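Side-chain contacts in polysaccharide Lyase Family 6 (Bacteroides cellulosilyticus, PDB 6QPS), which is a calcium-binding alginate lyase of polysaccharide lyase family 6 that is specific for mannuronic acid and probably cleaves its substrate by beta-elimination: residues Gly211-Ile214 with Ile215-Gly218; Trp452-Ala455 with Leu456-Val460; Asn434-Glu437 with Lys438-Asp442; Ile387-Ala390 with Asp391-Leu394. All blocks are in the same frame, centred on the assembly; numbering follows the deposited sequence. Where two conformers were deposited one is given.

Contact 1: residues Gly211-Ile214 with Ile215-Gly218. With CA (calcium ion), chain C.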
# COMPACT_ATOMS: atom_id res chain seq x y z
N GLY A 211 -13.80 0.86 2.91
CA GLY A 211 -13.63 0.48 1.53
C GLY A 211 -12.99 1.52 0.64
O GLY A 211 -13.31 1.57 -0.55
N ALA A 212 -12.05 2.32 1.16
CA ALA A 212 -11.37 3.36 0.39
C ALA A 212 -9.85 3.22 0.56
O ALA A 212 -9.12 4.21 0.52
CB ALA A 212 -11.89 4.76 0.74
N GLU A 213 -9.37 1.99 0.76
CA GLU A 213 -7.94 1.72 0.89
C GLU A 213 -7.21 2.07 -0.40
O GLU A 213 -7.78 2.07 -1.50
CB GLU A 213 -7.74 0.23 1.18
CG GLU A 213 -8.41 -0.29 2.46
CD GLU A 213 -9.85 -0.83 2.30
OE1 GLU A 213 -10.48 -0.58 1.24
OE2 GLU A 213 -10.35 -1.48 3.27
N ILE A 214 -5.91 2.35 -0.29
CA ILE A 214 -5.07 2.51 -1.47
C ILE A 214 -4.57 1.15 -1.97
O ILE A 214 -4.75 0.81 -3.15
CB ILE A 214 -3.89 3.46 -1.19
CG1 ILE A 214 -4.35 4.82 -0.66
CG2 ILE A 214 -3.04 3.67 -2.45
CD1 ILE A 214 -5.33 5.57 -1.54
N ILE A 215 -3.94 0.35 -1.11
CA ILE A 215 -3.49 -0.99 -1.46
C ILE A 215 -4.08 -1.99 -0.47
O ILE A 215 -4.05 -1.77 0.75
CB ILE A 215 -1.94 -1.10 -1.42
CG1 ILE A 215 -1.25 -0.13 -2.37
CG2 ILE A 215 -1.48 -2.55 -1.72
CD1 ILE A 215 0.25 -0.14 -2.30
N ARG A 216 -4.55 -3.13 -0.99
CA ARG A 216 -4.98 -4.26 -0.17
C ARG A 216 -4.27 -5.50 -0.71
O ARG A 216 -4.34 -5.78 -1.92
CB ARG A 216 -6.50 -4.47 -0.18
CG ARG A 216 -6.95 -5.55 0.81
CD ARG A 216 -8.38 -5.97 0.49
NE ARG A 216 -9.41 -5.02 0.87
CZ ARG A 216 -10.51 -4.77 0.17
NH1 ARG A 216 -10.71 -5.32 -1.02
NH2 ARG A 216 -11.41 -3.94 0.64
N ILE A 217 -3.55 -6.20 0.15
CA ILE A 217 -2.78 -7.38 -0.26
C ILE A 217 -3.50 -8.62 0.25
O ILE A 217 -3.33 -9.04 1.40
CB ILE A 217 -1.32 -7.34 0.23
CG1 ILE A 217 -0.67 -5.97 -0.03
CG2 ILE A 217 -0.51 -8.48 -0.49
CD1 ILE A 217 0.78 -5.89 0.48
N GLY A 218 -4.29 -9.26 -0.62
CA GLY A 218 -5.13 -10.37 -0.22
C GLY A 218 -6.48 -9.93 0.31
O GLY A 218 -6.88 -8.77 0.17
CA CA C . -10.62 -0.61 5.44
O HOH W 1 -9.10 -3.98 3.65
O HOH W 2 -12.74 -2.76 2.87
O HOH W 3 -11.42 -2.84 6.03
O HOH W 4 -10.81 -0.05 7.83
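Glu213 and Arg216 meet beside the calcium site, where a loop of the parallel beta-helix runs into strand 215-218. Glu213 OE2 binds the calcium ion directly at 2.4 Å. Asn210, Glu242 and Glu244 also bind the metal. With CG anti to its own carbonyl carbon (chi1 -60°) and a bend at chi2, the Glu213 chain brings its carboxylate to the ion. The tightly packed part lies at Ile214 and Ile215. Both are buried against Phe201 and Phe236, and Ile214 CG2 lies 4.2 Å from Ile215 CG1. The polar side is looser and holds water. Arg216 NH2 lies 3.5 Å from Glu213 OE1, but this oxygen is well out of the guanidinium plane. No N-H points at it, so the salt bridge rests on charge alone; the planes of the two groups are 72° apart. The N-H groups turn instead to two waters at the guanidinium edge and, through NH1, to Gln182 and Tyr155. Arg216 may therefore help balance the acidic metal site without binding the metal. One water donates to Glu213 OE2 and accepts from Arg216 NE at 3.0 Å. The second also donates to OE2, at 2.7 Å, and takes a weak bond from Arg216 NH2.

Contact 2: residues Trp452-Ala455 with Leu456-Val460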
# COMPACT_ATOMS: atom_id res chain seq x y z
N TRP A 452 6.74 12.92 -16.88
CA TRP A 452 6.04 13.74 -17.85
C TRP A 452 4.72 14.31 -17.34
O TRP A 452 4.12 15.14 -18.02
CB TRP A 452 5.77 12.93 -19.11
CG TRP A 452 5.11 11.56 -18.92
CD1 TRP A 452 5.74 10.34 -18.96
CD2 TRP A 452 3.71 11.28 -18.73
NE1 TRP A 452 4.81 9.33 -18.78
CE2 TRP A 452 3.57 9.89 -18.66
CE3 TRP A 452 2.57 12.08 -18.62
CZ2 TRP A 452 2.33 9.28 -18.49
CZ3 TRP A 452 1.35 11.48 -18.44
CH2 TRP A 452 1.23 10.09 -18.39
N HIS A 453 4.27 13.89 -16.16
CA HIS A 453 2.98 14.31 -15.62
C HIS A 453 3.21 15.51 -14.70
O HIS A 453 3.84 15.38 -13.64
CB HIS A 453 2.31 13.16 -14.87
CG HIS A 453 0.86 13.41 -14.56
ND1 HIS A 453 -0.06 13.73 -15.53
CD2 HIS A 453 0.18 13.35 -13.39
CE1 HIS A 453 -1.25 13.88 -14.98
NE2 HIS A 453 -1.13 13.66 -13.68
N LYS A 454 2.64 16.66 -15.06
CA LYS A 454 2.93 17.87 -14.30
C LYS A 454 2.47 17.74 -12.84
O LYS A 454 3.15 18.22 -11.93
CB LYS A 454 2.32 19.10 -14.97
CG LYS A 454 2.66 20.40 -14.27
CD LYS A 454 2.05 21.62 -14.97
CE LYS A 454 0.58 21.43 -15.22
NZ LYS A 454 -0.29 22.29 -14.31
N ALA A 455 1.34 17.10 -12.59
CA ALA A 455 0.87 16.99 -11.21
C ALA A 455 1.81 16.13 -10.37
O ALA A 455 1.91 16.34 -9.15
CB ALA A 455 -0.55 16.43 -11.16
N LEU A 456 2.48 15.13 -10.95
CA LEU A 456 3.51 14.41 -10.21
C LEU A 456 4.62 15.37 -9.79
O LEU A 456 5.03 15.39 -8.62
CB LEU A 456 4.08 13.29 -11.07
CG LEU A 456 5.25 12.43 -10.59
CD1 LEU A 456 6.61 13.13 -10.67
CD2 LEU A 456 5.00 11.89 -9.17
N LYS A 457 5.10 16.19 -10.73
CA LYS A 457 6.20 17.09 -10.41
C LYS A 457 5.78 18.12 -9.37
O LYS A 457 6.56 18.46 -8.48
CB LYS A 457 6.71 17.78 -11.67
CG LYS A 457 7.37 16.79 -12.64
CD LYS A 457 7.95 17.49 -13.86
CE LYS A 457 6.86 17.81 -14.88
NZ LYS A 457 7.29 17.50 -16.27
N GLU A 458 4.55 18.62 -9.49
CA GLU A 458 4.05 19.60 -8.53
C GLU A 458 3.93 19.00 -7.13
O GLU A 458 4.32 19.62 -6.14
CB GLU A 458 2.70 20.15 -9.01
CG GLU A 458 2.79 21.01 -10.27
CD GLU A 458 1.44 21.30 -10.91
OE1 GLU A 458 0.41 20.79 -10.43
OE2 GLU A 458 1.43 22.05 -11.92
N ASN A 459 3.36 17.78 -7.03
CA ASN A 459 3.19 17.15 -5.72
C ASN A 459 4.54 16.80 -5.08
O ASN A 459 4.71 16.91 -3.86
CB ASN A 459 2.37 15.85 -5.79
CG ASN A 459 0.89 16.03 -6.17
OD1 ASN A 459 0.20 15.03 -6.46
ND2 ASN A 459 0.40 17.25 -6.15
N VAL A 460 5.50 16.34 -5.89
CA VAL A 460 6.84 16.06 -5.38
C VAL A 460 7.50 17.34 -4.90
O VAL A 460 8.12 17.37 -3.83
CB VAL A 460 7.69 15.36 -6.46
CG1 VAL A 460 9.19 15.42 -6.11
CG2 VAL A 460 7.23 13.90 -6.66
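Lys454 and Glu458 pair one turn apart on the outer side of helix 454-465. Lys454 NZ donates to Glu458 OE2 at 3.0 Å in a salt bridge. It comes from the syn side of that oxygen, 20° out of the carboxylate plane. The Lys454 chain starts with CG anti to the backbone N (chi1 -176°), then bends at chi3 and chi4. Its methylenes thus run past the same oxygen, with CG 3.1 Å from Glu458 OE2. Glu458 leans back over the preceding turn, where its CG is 3.3 Å from Lys454 O. The backbone beneath fixes this spacing. Glu458 N bonds to Lys454 O at 2.8 Å, and Asn459 N bonds to Ala455 O at 2.9 Å. At the start of the helix, Lys457 N reaches His453 O. Lys457 folds back as well, and its NZ bonds to Thr451 O. The next shell is the body of the protein. Tyr170 bonds to Asn459 OD1 and meets the His453 ring, with the planes at about 55°. Leu456 packs on Phe200 and Pro450. The arrangement is that of an amphipathic helix start, with His453 at the N-cap position and an i to i+4 salt bridge on the surface.

Contact 3: residues Asn434-Glu437 with Lys438-Asp442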
# COMPACT_ATOMS: atom_id res chain seq x y z
N ASN A 434 16.51 15.90 12.13
CA ASN A 434 16.20 16.61 10.89
C ASN A 434 16.98 16.04 9.71
O ASN A 434 16.42 15.86 8.62
CB ASN A 434 16.52 18.09 11.07
CG ASN A 434 15.49 18.82 11.89
OD1 ASN A 434 15.83 19.75 12.63
ND2 ASN A 434 14.24 18.43 11.76
N GLN A 435 18.27 15.73 9.91
CA GLN A 435 19.08 15.14 8.84
C GLN A 435 18.61 13.73 8.47
O GLN A 435 18.61 13.35 7.29
CB GLN A 435 20.54 15.13 9.27
CG GLN A 435 21.49 14.47 8.28
CD GLN A 435 21.56 15.21 6.95
OE1 GLN A 435 21.33 16.42 6.88
NE2 GLN A 435 21.87 14.48 5.89
N GLU A 436 18.24 12.93 9.47
CA GLU A 436 17.70 11.60 9.20
C GLU A 436 16.44 11.70 8.35
O GLU A 436 16.29 10.97 7.36
CB GLU A 436 17.41 10.90 10.52
CG GLU A 436 16.80 9.51 10.39
CD GLU A 436 17.74 8.48 9.78
OE1 GLU A 436 18.98 8.64 9.91
OE2 GLU A 436 17.26 7.51 9.17
N GLU A 437 15.54 12.63 8.68
CA GLU A 437 14.32 12.81 7.90
C GLU A 437 14.65 13.23 6.48
O GLU A 437 14.03 12.74 5.52
CB GLU A 437 13.42 13.85 8.56
CG GLU A 437 12.89 13.41 9.93
CD GLU A 437 12.20 14.51 10.73
OE1 GLU A 437 11.73 15.51 10.14
OE2 GLU A 437 12.12 14.36 11.98
N LYS A 438 15.59 14.17 6.32
CA LYS A 438 15.93 14.64 4.99
C LYS A 438 16.47 13.51 4.13
O LYS A 438 16.09 13.39 2.96
CB LYS A 438 16.94 15.79 5.06
CG LYS A 438 17.39 16.25 3.68
CD LYS A 438 18.12 17.59 3.69
CE LYS A 438 18.49 18.01 2.26
NZ LYS A 438 17.37 17.89 1.25
N GLU A 439 17.35 12.67 4.68
CA GLU A 439 17.87 11.55 3.90
C GLU A 439 16.75 10.62 3.45
O GLU A 439 16.73 10.17 2.29
CB GLU A 439 18.90 10.76 4.71
CG GLU A 439 20.22 11.51 4.92
CD GLU A 439 21.14 10.81 5.90
OE1 GLU A 439 20.81 9.70 6.37
OE2 GLU A 439 22.20 11.40 6.22
N ARG A 440 15.81 10.31 4.34
CA ARG A 440 14.73 9.38 4.02
C ARG A 440 13.81 9.96 2.95
O ARG A 440 13.45 9.27 1.99
CB ARG A 440 13.93 9.07 5.28
CG ARG A 440 14.66 8.17 6.27
CD ARG A 440 13.93 8.16 7.61
NE ARG A 440 14.54 7.21 8.54
CZ ARG A 440 14.10 5.97 8.73
NH1 ARG A 440 13.02 5.50 8.10
NH2 ARG A 440 14.74 5.18 9.58
N ILE A 441 13.42 11.23 3.09
CA ILE A 441 12.55 11.86 2.10
C ILE A 441 13.27 12.02 0.77
O ILE A 441 12.73 11.68 -0.29
CB ILE A 441 12.03 13.20 2.65
CG1 ILE A 441 11.03 12.95 3.78
CG2 ILE A 441 11.36 13.99 1.54
CD1 ILE A 441 10.74 14.21 4.62
N ASP A 442 14.51 12.53 0.79
CA ASP A 442 15.28 12.66 -0.44
C ASP A 442 15.34 11.33 -1.19
O ASP A 442 15.20 11.29 -2.42
CB ASP A 442 16.70 13.14 -0.13
CG ASP A 442 16.77 14.64 0.21
OD1 ASP A 442 15.72 15.31 0.20
OD2 ASP A 442 17.90 15.11 0.48
O HOH W 5 21.11 10.29 9.34
O HOH W 6 19.01 7.60 6.58
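Arg440 and Glu436 form a salt bridge one turn apart on helix 433-445. Arg440 NE donates to Glu436 OE2 at 2.8 Å, using the anti lone pair of that oxygen. The bond is bent, with an angle of 146° at the hydrogen, and the two flat groups are turned 61° apart. Glu436 has CG anti to its backbone N, and a bend at chi2 (67°) carries the carboxylate forward to its partner. On the exposed flank, Lys438 NZ pairs with Asp442 OD2 at 2.9 Å. Among neutral donors, Gln435 NE2 gives Glu439 OE2 a nearly straight bond of 3.1 Å, on the anti side. Water joins the two like charges: Glu436 OE1 and Glu439 OE1 stand 4.1 Å apart, and two waters each donate to both carboxylates. Backbone i to i+4 bonds run beneath, as from Ile441 N to Glu437 O. Toward the beta-helix, Arg440 NH2 and NH1 reach Asp304 O and Thr281 OG1, and Glu437 meets Lys308 and Tyr306. With an alanine in place of Arg440, Glu436 would probably lose its charge partner and the helix its tie to Asp304 and Thr281. Glu436 and Asp442 thus have basic partners, while for Glu439 an amide N-H and two waters probably ease the nearness of Glu436.

Contact 4: residues Ile387-Ala390 with Asp391-Leu394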
# COMPACT_ATOMS: atom_id res chain seq x y z
N ILE A 387 -1.44 2.07 27.88
CA ILE A 387 -1.36 0.64 28.15
C ILE A 387 -2.70 0.19 28.72
O ILE A 387 -3.18 0.76 29.71
CB ILE A 387 -0.22 0.30 29.12
CG1 ILE A 387 1.13 0.70 28.52
CG2 ILE A 387 -0.24 -1.18 29.47
CD1 ILE A 387 2.21 0.92 29.56
N VAL A 388 -3.28 -0.82 28.10
CA VAL A 388 -4.59 -1.37 28.47
C VAL A 388 -4.39 -2.74 29.09
O VAL A 388 -3.54 -3.51 28.64
CB VAL A 388 -5.49 -1.45 27.23
CG1 VAL A 388 -6.82 -2.07 27.58
CG2 VAL A 388 -5.65 -0.08 26.60
N ARG A 389 -5.20 -3.07 30.11
CA ARG A 389 -5.11 -4.36 30.79
C ARG A 389 -3.66 -4.69 31.14
O ARG A 389 -3.15 -5.77 30.84
CB ARG A 389 -5.75 -5.47 29.95
CG ARG A 389 -7.27 -5.32 29.87
CD ARG A 389 -7.88 -6.40 28.99
NE ARG A 389 -7.98 -7.68 29.69
CZ ARG A 389 -8.82 -8.66 29.35
NH1 ARG A 389 -9.62 -8.50 28.31
NH2 ARG A 389 -8.86 -9.79 30.05
N ALA A 390 -3.00 -3.74 31.81
CA ALA A 390 -1.56 -3.81 31.99
C ALA A 390 -1.09 -5.12 32.62
O ALA A 390 -0.10 -5.70 32.16
CB ALA A 390 -1.09 -2.61 32.83
N ASP A 391 -1.71 -5.56 33.71
CA ASP A 391 -1.16 -6.75 34.37
C ASP A 391 -1.34 -8.02 33.55
O ASP A 391 -0.72 -9.04 33.88
CB ASP A 391 -1.71 -6.91 35.78
CG ASP A 391 -1.63 -5.61 36.58
OD1 ASP A 391 -0.61 -4.88 36.49
OD2 ASP A 391 -2.59 -5.32 37.32
N GLU A 392 -2.18 -8.00 32.52
CA GLU A 392 -2.28 -9.12 31.58
C GLU A 392 -1.51 -8.91 30.29
O GLU A 392 -1.09 -9.88 29.64
CB GLU A 392 -3.76 -9.37 31.23
CG GLU A 392 -4.62 -9.68 32.43
CD GLU A 392 -6.10 -9.50 32.13
OE1 GLU A 392 -6.80 -10.51 31.96
OE2 GLU A 392 -6.54 -8.34 32.06
N VAL A 393 -1.30 -7.66 29.89
CA VAL A 393 -0.62 -7.34 28.63
C VAL A 393 0.88 -7.22 28.82
O VAL A 393 1.66 -7.70 28.00
CB VAL A 393 -1.23 -6.04 28.07
CG1 VAL A 393 -0.36 -5.46 26.99
CG2 VAL A 393 -2.63 -6.31 27.56
N LEU A 394 1.33 -6.55 29.88
CA LEU A 394 2.76 -6.33 30.03
C LEU A 394 3.58 -7.61 30.14
O LEU A 394 4.72 -7.61 29.65
CB LEU A 394 3.02 -5.44 31.25
CG LEU A 394 2.56 -3.99 31.12
CD1 LEU A 394 2.75 -3.31 32.51
CD2 LEU A 394 3.29 -3.25 30.04
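The backbone turns at Arg389 from strand 385-387 into the short helix 390-393; Arg389 itself has a positive phi (48°), and its carbonyl O accepts from both Glu392 N and Val393 N. This turn lies at the edge of the parallel beta-helix, with Arg389 at the N-cap position. The bond from Val393 N to Arg389 O, at 2.8 Å, runs nearly along the C=O axis. Glu392 N approaches from above the carbonyl plane. Leu394 N then bonds to Ala390 O. Apolar groups fill the inner side: Ala390 CB touches Leu394 CD1 at 3.9 Å, and Leu394 CD2 lies near Ile387 CG2 in one of the two Ile387 conformers. Tyr417 and Val420 continue this packing. On the outer side, Arg389 holds Glu392 side-on with two nitrogens. Its chain bends at chi3 (78°), which turns the guanidinium edge to the carboxylate. NH2 also has a second acidic partner, Glu365. A leucine in place of Arg389 is likely to leave Glu392 and Glu365 without their shared positive mate and set the Glu392 carboxylate free to turn. Arg389 NH2 gives Glu392 OE1 a bond of 2.9 Å on its syn side. Arg389 NE meets Glu392 OE2, also at 2.9 Å, within the guanidinium plane but from above the carboxylate.

Along the chain the order is contact 1, contact 4, contact 3, contact 2. Contact 1 sits near the centre of the parallel beta-helix, at its calcium site. Contact 4 lies at the end of strand 385-387, with its centre about 31 Å from that of contact 1. Contacts 3 and 2 belong to successive helices, 433-445 and 454-465, which pack along the outside of the beta-helix. Their centres are about 21 Å apart and their nearest atoms about 7 Å. Contacts 2 and 4 are the most distant pair, about 47 Å between centres. None of the four touches another. The C-terminal part of the chain thus returns from the region of contact 4 to run back along the beta-helix.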